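Side-chain contacts in sylvaticin (Pythium sylvaticum, PDB 2POS), which is a secreted alpha-elicitin-like protein that, as in other elicitins, probably binds sterols and may trigger defence responses in plants: residues A[5-8]-A[9-13]; A[13-16]-A[17-20]; A[57-60]-A[61-65]; A[78-82]-A[83-87]. All blocks are in the same frame, centred on the assembly; numbering follows the deposited sequence.

Contact 1. Residues A[5-8]-A[9-13]; sequences KECA and FTEFF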
loop_
_atom_site.group_PDB
_atom_site.type_symbol
_atom_site.label_atom_id
_atom_site.label_comp_id
_atom_site.label_asym_id
_atom_site.label_seq_id
_atom_site.Cartn_x
_atom_site.Cartn_y
_atom_site.Cartn_z
ATOM N N LYS A 5 -2.692 11.159 -13.889
ATOM C CA LYS A 5 -3.153 10.010 -14.657
ATOM C C LYS A 5 -3.699 8.936 -13.725
ATOM O O LYS A 5 -3.018 8.503 -12.792
ATOM C CB LYS A 5 -2.008 9.476 -15.509
ATOM C CG LYS A 5 -2.359 8.364 -16.475
ATOM C CD LYS A 5 -1.252 8.205 -17.526
ATOM C CE LYS A 5 0.068 7.756 -16.909
ATOM N NZ LYS A 5 1.159 7.610 -17.924
ATOM N N GLU A 6 -4.931 8.516 -13.988
ATOM C CA GLU A 6 -5.602 7.510 -13.163
ATOM C C GLU A 6 -5.404 6.097 -13.707
ATOM O O GLU A 6 -5.343 5.890 -14.924
ATOM C CB GLU A 6 -7.088 7.857 -12.989
ATOM C CG GLU A 6 -7.271 9.099 -12.117
ATOM C CD GLU A 6 -8.661 9.714 -12.153
ATOM O OE1 GLU A 6 -9.614 9.071 -12.634
ATOM O OE2 GLU A 6 -8.785 10.862 -11.681
ATOM N N CYS A 7 -5.275 5.137 -12.791
ATOM C CA CYS A 7 -5.149 3.733 -13.140
ATOM C C CYS A 7 -6.473 3.237 -13.690
ATOM O O CYS A 7 -7.539 3.652 -13.228
ATOM C CB CYS A 7 -4.820 2.879 -11.909
ATOM S SG CYS A 7 -3.423 3.418 -10.911
ATOM N N ALA A 8 -6.390 2.344 -14.666
ATOM C CA ALA A 8 -7.542 1.555 -15.091
ATOM C C ALA A 8 -8.014 0.720 -13.903
ATOM O O ALA A 8 -7.217 0.366 -13.029
ATOM C CB ALA A 8 -7.160 0.661 -16.247
ATOM N N PHE A 9 -9.304 0.400 -13.864
ATOM C CA PHE A 9 -9.834 -0.367 -12.738
ATOM C C PHE A 9 -9.123 -1.713 -12.586
ATOM O O PHE A 9 -9.002 -2.230 -11.471
ATOM C CB PHE A 9 -11.353 -0.565 -12.853
ATOM C CG PHE A 9 -11.973 -1.174 -11.627
ATOM C CD1 PHE A 9 -12.300 -0.385 -10.533
ATOM C CD2 PHE A 9 -12.218 -2.542 -11.560
ATOM C CE1 PHE A 9 -12.865 -0.946 -9.393
ATOM C CE2 PHE A 9 -12.778 -3.113 -10.424
ATOM C CZ PHE A 9 -13.100 -2.317 -9.341
ATOM N N THR A 10 -8.643 -2.264 -13.704
ATOM C CA THR A 10 -7.934 -3.546 -13.715
ATOM C C THR A 10 -6.717 -3.559 -12.790
ATOM O O THR A 10 -6.273 -4.616 -12.343
ATOM C CB THR A 10 -7.520 -3.973 -15.148
ATOM O OG1 THR A 10 -6.818 -2.905 -15.794
ATOM C CG2 THR A 10 -8.745 -4.351 -15.977
ATOM N N GLU A 11 -6.188 -2.375 -12.483
ATOM C CA GLU A 11 -5.092 -2.262 -11.535
ATOM C C GLU A 11 -5.476 -2.858 -10.177
ATOM O O GLU A 11 -4.633 -3.457 -9.520
ATOM C CB GLU A 11 -4.655 -0.804 -11.393
ATOM C CG GLU A 11 -3.395 -0.575 -10.564
ATOM C CD GLU A 11 -2.099 -0.942 -11.277
ATOM O OE1 GLU A 11 -2.103 -1.210 -12.496
ATOM O OE2 GLU A 11 -1.055 -0.947 -10.599
ATOM N N PHE A 12 -6.737 -2.702 -9.760
ATOM C CA PHE A 12 -7.196 -3.291 -8.495
ATOM C C PHE A 12 -6.973 -4.795 -8.493
ATOM O O PHE A 12 -6.572 -5.368 -7.478
ATOM C CB PHE A 12 -8.689 -3.033 -8.236
ATOM C CG PHE A 12 -9.002 -1.660 -7.718
ATOM C CD1 PHE A 12 -9.541 -0.695 -8.564
ATOM C CD2 PHE A 12 -8.779 -1.332 -6.382
ATOM C CE1 PHE A 12 -9.852 0.579 -8.093
ATOM C CE2 PHE A 12 -9.075 -0.048 -5.902
ATOM C CZ PHE A 12 -9.613 0.900 -6.756
ATOM N N PHE A 13 -7.223 -5.436 -9.633
ATOM C CA PHE A 13 -7.147 -6.896 -9.693
ATOM C C PHE A 13 -5.742 -7.420 -9.435
ATOM O O PHE A 13 -5.568 -8.551 -8.975
ATOM C CB PHE A 13 -7.697 -7.441 -11.015
ATOM C CG PHE A 13 -9.144 -7.073 -11.281
ATOM C CD1 PHE A 13 -9.555 -6.741 -12.570
ATOM C CD2 PHE A 13 -10.092 -7.080 -10.258
ATOM C CE1 PHE A 13 -10.879 -6.405 -12.832
ATOM C CE2 PHE A 13 -11.425 -6.751 -10.519
ATOM C CZ PHE A 13 -11.811 -6.416 -11.815
#
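Ala8 O receives the backbone N-H of Glu11 at 3.0 Å, the bond that closes the first turn leading the extended 5-8 segment into helix 10-13. It is fairly straight at the hydrogen (157°), as in a four-residue turn. Next to this bond, the methylene carbons of Cys7 and Glu11 meet, CB to CB, at 3.7 Å. Glu11 CG then lies 4.0 Å from Cys7 SG. With CG anti to the backbone N (chi1 -172°) and a bend at the next bond, the Glu11 chain runs beside the cysteine and does not extend straight from the helix. Outside the two segments its carboxylate is held by two groups: OE2 takes the backbone N-H of Asn69, and OE1 forms a salt bridge with Lys14. Cys7 is joined in a disulfide to Cys71, and Cys7 and Lys5 make backbone bonds to Ile72. Farther out, the Ala8 CB methyl sits 3.6 Å from Thr10 OG1, and Phe12 CD1 lies over the rim of one face of the Phe9 ring. The helix start is thus tied to residues 69-72 by the disulfide, the bond from Glu11 to Asn69 N and the backbone bonds to Ile72, while Lys14 supplies the positive charge that probably offsets the buried Glu11 carboxylate.

Contact 2. Residues A[13-16]-A[17-20]; sequences FKLA and PLAS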
loop_
_atom_site.group_PDB
_atom_site.type_symbol
_atom_site.label_atom_id
_atom_site.label_comp_id
_atom_site.label_asym_id
_atom_site.label_seq_id
_atom_site.Cartn_x
_atom_site.Cartn_y
_atom_site.Cartn_z
ATOM N N PHE A 13 -7.223 -5.436 -9.633
ATOM C CA PHE A 13 -7.147 -6.896 -9.693
ATOM C C PHE A 13 -5.742 -7.420 -9.435
ATOM O O PHE A 13 -5.568 -8.551 -8.975
ATOM C CB PHE A 13 -7.697 -7.441 -11.015
ATOM C CG PHE A 13 -9.144 -7.073 -11.281
ATOM C CD1 PHE A 13 -9.555 -6.741 -12.570
ATOM C CD2 PHE A 13 -10.092 -7.080 -10.258
ATOM C CE1 PHE A 13 -10.879 -6.405 -12.832
ATOM C CE2 PHE A 13 -11.425 -6.751 -10.519
ATOM C CZ PHE A 13 -11.811 -6.416 -11.815
ATOM N N LYS A 14 -4.731 -6.588 -9.709
ATOM C CA LYS A 14 -3.344 -6.950 -9.411
ATOM C C LYS A 14 -3.111 -7.222 -7.929
ATOM O O LYS A 14 -2.188 -7.957 -7.577
ATOM C CB LYS A 14 -2.387 -5.828 -9.815
ATOM C CG LYS A 14 -2.140 -5.659 -11.286
ATOM C CD LYS A 14 -1.081 -4.573 -11.427
ATOM C CE LYS A 14 -0.857 -4.192 -12.857
ATOM N NZ LYS A 14 0.136 -3.080 -12.900
ATOM N N LEU A 15 -3.921 -6.603 -7.077
ATOM C CA LEU A 15 -3.754 -6.711 -5.629
ATOM C C LEU A 15 -4.262 -8.031 -5.042
ATOM O O LEU A 15 -4.057 -8.291 -3.859
ATOM C CB LEU A 15 -4.451 -5.538 -4.932
ATOM C CG LEU A 15 -4.055 -4.126 -5.372
ATOM C CD1 LEU A 15 -4.949 -3.117 -4.659
ATOM C CD2 LEU A 15 -2.592 -3.850 -5.094
ATOM N N ALA A 16 -4.906 -8.862 -5.862
ATOM C CA ALA A 16 -5.581 -10.077 -5.363
ATOM C C ALA A 16 -4.707 -10.998 -4.496
ATOM O O ALA A 16 -5.163 -11.477 -3.454
ATOM C CB ALA A 16 -6.218 -10.856 -6.517
ATOM N N PRO A 17 -3.443 -11.231 -4.899
ATOM C CA PRO A 17 -2.596 -12.101 -4.059
ATOM C C PRO A 17 -2.465 -11.650 -2.599
ATOM O O PRO A 17 -2.216 -12.480 -1.714
ATOM C CB PRO A 17 -1.234 -12.026 -4.757
ATOM C CG PRO A 17 -1.566 -11.759 -6.168
ATOM C CD PRO A 17 -2.715 -10.787 -6.102
ATOM N N LEU A 18 -2.627 -10.354 -2.334
ATOM C CA LEU A 18 -2.453 -9.863 -0.969
ATOM C C LEU A 18 -3.446 -10.484 0.010
ATOM O O LEU A 18 -3.119 -10.665 1.178
ATOM C CB LEU A 18 -2.543 -8.338 -0.907
ATOM C CG LEU A 18 -1.566 -7.549 -1.780
ATOM C CD1 LEU A 18 -1.832 -6.091 -1.539
ATOM C CD2 LEU A 18 -0.115 -7.904 -1.454
ATOM N N ALA A 19 -4.640 -10.828 -0.471
ATOM C CA ALA A 19 -5.687 -11.341 0.427
ATOM C C ALA A 19 -5.351 -12.699 1.032
ATOM O O ALA A 19 -5.896 -13.069 2.069
ATOM C CB ALA A 19 -7.037 -11.400 -0.286
ATOM N N SER A 20 -4.467 -13.434 0.366
ATOM C CA SER A 20 -4.025 -14.743 0.842
ATOM C C SER A 20 -2.603 -14.667 1.408
ATOM O O SER A 20 -1.958 -15.688 1.637
ATOM C CB SER A 20 -4.118 -15.774 -0.289
ATOM O OG SER A 20 -3.471 -15.309 -1.456
HETATM O O HOH W 1 -5.443 -14.141 -2.980
#
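Leu15 O accepts from Leu18 N at 2.9 Å, and Ala16 O from Ala19 N at 3.1 Å; these backbone bonds carry most of the contact. The first of them also brings Leu18 CG, anti to its own carbonyl carbon (chi1 -57°), within 3.3 Å of Leu15 O. Pro17 has no N-H to give, and its ring carbon CD lies 3.2 Å from Lys14 O, where a helical amide would otherwise have come near.

A type I beta turn from Phe13 to Ala16 opens the segment, with Ala16 N bonded to Phe13 O, and the later turns repeat the same three-residue spacing up to Ser20 N on Pro17 O. This spacing is that of a 3-10 helix, and the turns link helix 10-13 to helix 22-31 in the largely helical elicitin fold.

A water joins the Ser20 hydroxyl to the backbone. It donates to Ala16 O at 2.7 Å and also hydrogen-bonds to Ser20 OG at 2.8 Å, so Ala16 O is gripped by both an amide and a solvent molecule.

Apolar contacts follow the inner side. Leu15 CD2 and Leu18 CD1 approach to 4.3 Å. Beyond the segments, Leu18 packs on helix 54-64, where its CD2 meets Leu59 and its CD1 meets Ile63, while Leu15 touches Leu36 and Leu66. On the outer side Ala16 CB rests against the proline ring, 3.5 Å from Pro17 CD.

Contact 3. Residues A[57-60]-A[61-65]; sequences FTLI and DAIKA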
loop_
_atom_site.group_PDB
_atom_site.type_symbol
_atom_site.label_atom_id
_atom_site.label_comp_id
_atom_site.label_asym_id
_atom_site.label_seq_id
_atom_site.Cartn_x
_atom_site.Cartn_y
_atom_site.Cartn_z
ATOM N N PHE A 57 6.958 -4.577 6.316
ATOM C CA PHE A 57 8.019 -4.653 5.305
ATOM C C PHE A 57 7.777 -5.816 4.347
ATOM O O PHE A 57 7.960 -5.682 3.138
ATOM C CB PHE A 57 9.394 -4.767 5.964
ATOM C CG PHE A 57 9.807 -3.526 6.700
ATOM C CD1 PHE A 57 9.364 -3.292 8.000
ATOM C CD2 PHE A 57 10.626 -2.580 6.089
ATOM C CE1 PHE A 57 9.732 -2.136 8.685
ATOM C CE2 PHE A 57 11.006 -1.420 6.775
ATOM C CZ PHE A 57 10.558 -1.202 8.068
ATOM N N THR A 58 7.360 -6.956 4.897
ATOM C CA THR A 58 6.994 -8.114 4.087
ATOM C C THR A 58 5.846 -7.768 3.143
ATOM O O THR A 58 5.890 -8.096 1.949
ATOM C CB THR A 58 6.613 -9.318 4.980
ATOM O OG1 THR A 58 7.707 -9.595 5.866
ATOM C CG2 THR A 58 6.311 -10.566 4.137
ATOM N N LEU A 59 4.829 -7.100 3.676
ATOM C CA LEU A 59 3.687 -6.697 2.873
ATOM C C LEU A 59 4.110 -5.762 1.745
ATOM O O LEU A 59 3.725 -5.961 0.591
ATOM C CB LEU A 59 2.617 -6.021 3.738
ATOM C CG LEU A 59 1.436 -5.439 2.958
ATOM C CD1 LEU A 59 0.692 -6.513 2.173
ATOM C CD2 LEU A 59 0.484 -4.708 3.903
ATOM N N ILE A 60 4.892 -4.740 2.080
ATOM C CA ILE A 60 5.344 -3.776 1.079
ATOM C C ILE A 60 6.144 -4.447 -0.041
ATOM O O ILE A 60 5.939 -4.148 -1.220
ATOM C CB ILE A 60 6.104 -2.585 1.745
ATOM C CG1 ILE A 60 5.116 -1.708 2.540
ATOM C CG2 ILE A 60 6.942 -1.798 0.717
ATOM C CD1 ILE A 60 4.099 -0.902 1.733
ATOM N N ASP A 61 7.011 -5.391 0.322
ATOM C CA ASP A 61 7.751 -6.152 -0.682
ATOM C C ASP A 61 6.814 -7.009 -1.542
ATOM O O ASP A 61 7.032 -7.152 -2.751
ATOM C CB ASP A 61 8.845 -7.008 -0.031
ATOM C CG ASP A 61 9.994 -6.175 0.519
ATOM O OD1 ASP A 61 10.046 -4.957 0.246
ATOM O OD2 ASP A 61 10.850 -6.738 1.231
ATOM N N ALA A 62 5.771 -7.568 -0.925
ATOM C CA ALA A 62 4.775 -8.358 -1.658
ATOM C C ALA A 62 3.985 -7.499 -2.657
ATOM O O ALA A 62 3.630 -7.970 -3.743
ATOM C CB ALA A 62 3.837 -9.068 -0.694
ATOM N N ILE A 63 3.727 -6.240 -2.299
ATOM C CA ILE A 63 3.078 -5.309 -3.229
ATOM C C ILE A 63 4.023 -4.944 -4.375
ATOM O O ILE A 63 3.608 -4.889 -5.537
ATOM C CB ILE A 63 2.534 -4.032 -2.518
ATOM C CG1 ILE A 63 1.531 -4.428 -1.429
ATOM C CG2 ILE A 63 1.846 -3.117 -3.526
ATOM C CD1 ILE A 63 1.229 -3.344 -0.380
ATOM N N LYS A 64 5.290 -4.699 -4.056
ATOM C CA LYS A 64 6.280 -4.427 -5.096
ATOM C C LYS A 64 6.290 -5.537 -6.145
ATOM O O LYS A 64 6.372 -5.263 -7.341
ATOM C CB LYS A 64 7.676 -4.279 -4.501
ATOM C CG LYS A 64 7.922 -2.959 -3.835
ATOM C CD LYS A 64 9.342 -2.910 -3.311
ATOM C CE LYS A 64 9.622 -1.582 -2.659
ATOM N NZ LYS A 64 10.973 -1.580 -2.047
ATOM N N ALA A 65 6.199 -6.784 -5.680
ATOM C CA ALA A 65 6.230 -7.973 -6.544
ATOM C C ALA A 65 5.053 -8.060 -7.529
ATOM O O ALA A 65 5.117 -8.794 -8.526
ATOM C CB ALA A 65 6.307 -9.243 -5.684
HETATM O O HOH W 2 9.748 -3.607 2.670
#
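Leu59 and Ile63 make the tight side of this helical turn: the CD1 methyl at the end of Ile63 lies 3.9 Å from Leu59 CG, the two side chains crossing at a slant. Ile63 CG1 is anti to the carbonyl carbon (chi1 -58°), which sets it 3.4 Å from Leu59 O, and the anti second torsion (163°) then carries the methyl across to the leucine. Ile60 CD1 joins the same methyl more loosely, at 4.3 Å. This face is buried between neighbours, with Leu24 and Cys27 against Leu59, and Val82 and Val86 against Ile63.

The solvent side belongs to Asp61, which is exposed. A water placed 2.8 Å from Phe57 O lies at the same distance from Asp61 OD1, so it can bridge the carboxylate to a carbonyl that already accepts Asp61 N. Lys64 is less open: the first methylenes of its extended chain lie by Ile60 O, and the chain packs on Val86.

Four regular alpha-helical bonds, from Asp61 N on Phe57 O to Lys64 N on Ile60 O, run beneath both faces. Helix 54-64 is therefore amphipathic here: aliphatic side chains fill the interior, while the hydrated Asp61 carboxylate sits on the outer face.

Contact 4. Residues A[78-82]-A[83-87]; sequences VRLNV and KKLVT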
loop_
_atom_site.group_PDB
_atom_site.type_symbol
_atom_site.label_atom_id
_atom_site.label_comp_id
_atom_site.label_asym_id
_atom_site.label_seq_id
_atom_site.Cartn_x
_atom_site.Cartn_y
_atom_site.Cartn_z
ATOM N N VAL A 78 -10.867 8.083 -1.959
ATOM C CA VAL A 78 -9.484 7.695 -1.698
ATOM C C VAL A 78 -8.708 7.690 -3.006
ATOM O O VAL A 78 -9.140 7.092 -3.998
ATOM C CB VAL A 78 -9.394 6.315 -1.007
ATOM C CG1 VAL A 78 -7.929 5.861 -0.879
ATOM C CG2 VAL A 78 -10.069 6.365 0.356
ATOM N N ARG A 79 -7.577 8.388 -3.000
ATOM C CA ARG A 79 -6.701 8.458 -4.157
ATOM C C ARG A 79 -5.276 8.230 -3.696
ATOM O O ARG A 79 -4.778 8.932 -2.816
ATOM C CB ARG A 79 -6.813 9.825 -4.840
ATOM C CG ARG A 79 -8.178 10.133 -5.428
ATOM C CD ARG A 79 -8.290 11.611 -5.774
ATOM N NE ARG A 79 -7.154 12.080 -6.567
ATOM C CZ ARG A 79 -7.072 12.008 -7.892
ATOM N NH1 ARG A 79 -8.066 11.484 -8.601
ATOM N NH2 ARG A 79 -5.991 12.467 -8.510
ATOM N N LEU A 80 -4.624 7.227 -4.269
ATOM C CA LEU A 80 -3.219 7.009 -3.968
ATOM C C LEU A 80 -2.506 6.391 -5.153
ATOM O O LEU A 80 -3.108 5.718 -5.988
ATOM C CB LEU A 80 -3.037 6.122 -2.734
ATOM C CG LEU A 80 -3.166 4.603 -2.942
ATOM C CD1 LEU A 80 -2.656 3.846 -1.727
ATOM C CD2 LEU A 80 -4.601 4.213 -3.280
ATOM N N ASN A 81 -1.211 6.651 -5.210
ATOM C CA ASN A 81 -0.324 6.011 -6.155
ATOM C C ASN A 81 0.388 4.880 -5.411
ATOM O O ASN A 81 1.250 5.122 -4.571
ATOM C CB ASN A 81 0.667 7.052 -6.666
ATOM C CG ASN A 81 1.610 6.509 -7.712
ATOM O OD1 ASN A 81 2.095 5.381 -7.610
ATOM N ND2 ASN A 81 1.904 7.331 -8.721
ATOM N N VAL A 82 -0.007 3.647 -5.713
ATOM C CA VAL A 82 0.509 2.467 -5.009
ATOM C C VAL A 82 2.012 2.272 -5.230
ATOM O O VAL A 82 2.724 1.859 -4.315
ATOM C CB VAL A 82 -0.262 1.168 -5.391
ATOM C CG1 VAL A 82 0.372 -0.047 -4.713
ATOM C CG2 VAL A 82 -1.719 1.281 -4.999
ATOM N N LYS A 83 2.499 2.564 -6.431
ATOM C CA LYS A 83 3.931 2.441 -6.707
ATOM C C LYS A 83 4.734 3.443 -5.868
ATOM O O LYS A 83 5.783 3.105 -5.314
ATOM C CB LYS A 83 4.228 2.601 -8.197
ATOM C CG LYS A 83 5.625 2.142 -8.584
ATOM C CD LYS A 83 5.866 2.275 -10.078
ATOM C CE LYS A 83 7.287 1.874 -10.415
ATOM N NZ LYS A 83 7.575 2.104 -11.864
ATOM N N LYS A 84 4.233 4.672 -5.768
ATOM C CA LYS A 84 4.838 5.673 -4.888
ATOM C C LYS A 84 4.883 5.159 -3.452
ATOM O O LYS A 84 5.934 5.177 -2.809
ATOM C CB LYS A 84 4.047 6.969 -4.957
ATOM C CG LYS A 84 4.543 8.067 -4.021
ATOM C CD LYS A 84 3.692 9.300 -4.239
ATOM C CE LYS A 84 4.184 10.476 -3.437
ATOM N NZ LYS A 84 3.266 11.617 -3.671
ATOM N N LEU A 85 3.736 4.684 -2.970
ATOM C CA LEU A 85 3.620 4.196 -1.603
ATOM C C LEU A 85 4.705 3.180 -1.297
ATOM O O LEU A 85 5.447 3.315 -0.309
ATOM C CB LEU A 85 2.233 3.565 -1.396
ATOM C CG LEU A 85 2.058 2.667 -0.161
ATOM C CD1 LEU A 85 2.007 3.526 1.073
ATOM C CD2 LEU A 85 0.802 1.795 -0.289
ATOM N N VAL A 86 4.814 2.167 -2.146
ATOM C CA VAL A 86 5.688 1.038 -1.818
ATOM C C VAL A 86 7.159 1.365 -2.037
ATOM O O VAL A 86 8.014 0.825 -1.348
ATOM C CB VAL A 86 5.281 -0.291 -2.526
ATOM C CG1 VAL A 86 3.874 -0.675 -2.129
ATOM C CG2 VAL A 86 5.420 -0.194 -4.046
ATOM N N THR A 87 7.450 2.255 -2.987
ATOM C CA THR A 87 8.833 2.612 -3.291
ATOM C C THR A 87 9.391 3.514 -2.194
ATOM O O THR A 87 10.546 3.364 -1.784
ATOM C CB THR A 87 8.942 3.290 -4.665
ATOM O OG1 THR A 87 8.404 2.420 -5.667
ATOM C CG2 THR A 87 10.393 3.592 -5.007
#
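Asn81 OD1 takes the backbone N-H of Lys84 at 2.9 Å, an almost straight bond (170° at the hydrogen). This is an N-cap: the amide oxygen replaces the carbonyl that a preceding turn would have offered at the start of helix 82-92. Asn81 CG lies anti to the backbone N (chi1 -177°), which swings the amide forward over the first turn. The donor meets OD1 from above the amide plane, and the Asn81 and Lys84 side chains cross at about a right angle, with Asn81 CG 3.7 Å from Lys84 CB.

Regular helix bonding begins at once beside the cap. Asn81 O accepts from Leu85 N at 3.0 Å, and Val82 O from Val86 N at the same distance. Just before the cap, Leu80 CD1 touches Leu85 CD2 at 4.3 Å; pairing the residue ahead of the N-cap with the fourth helical position makes this a hydrophobic staple. One turn on, Lys83 O receives both Thr87 N and Thr87 OG1, from opposite faces of its plane.

The second shell fixes the capping amide. Asn81 ND2 hydrogen-bonds to Asp70 OD1 and Glu2 O, while Asn81 N donates to Tyr41 OH. Lys84 carries its extended chain out to a salt bridge with Glu3. Bonds at both its nitrogen and its oxygen fix the rotation of the Asn81 amide, so the cap satisfies the Lys84 N-H at a helix start where no earlier turn could supply an acceptor.

How the contacts relate
Along the chain, contacts 1 and 2 come first and share Phe13, leading through helix 10-13 into the turns before helix 22-31; contact 3 follows on helix 54-64, and contact 4 runs from strand 78-80 into helix 82-92. The centres of contacts 1 and 3 are about 19 Å apart, and the two do not touch. Contacts 2 and 4 both pack against contact 3, with centres about 11 and 13 Å from its own. Helix 54-64 is thus met by contacts 2 and 4, while contact 1 reaches the group through the Glu6 to Arg79 salt bridge with contact 4 and through the chain shared with contact 2, within one small, disulfide-bonded elicitin domain.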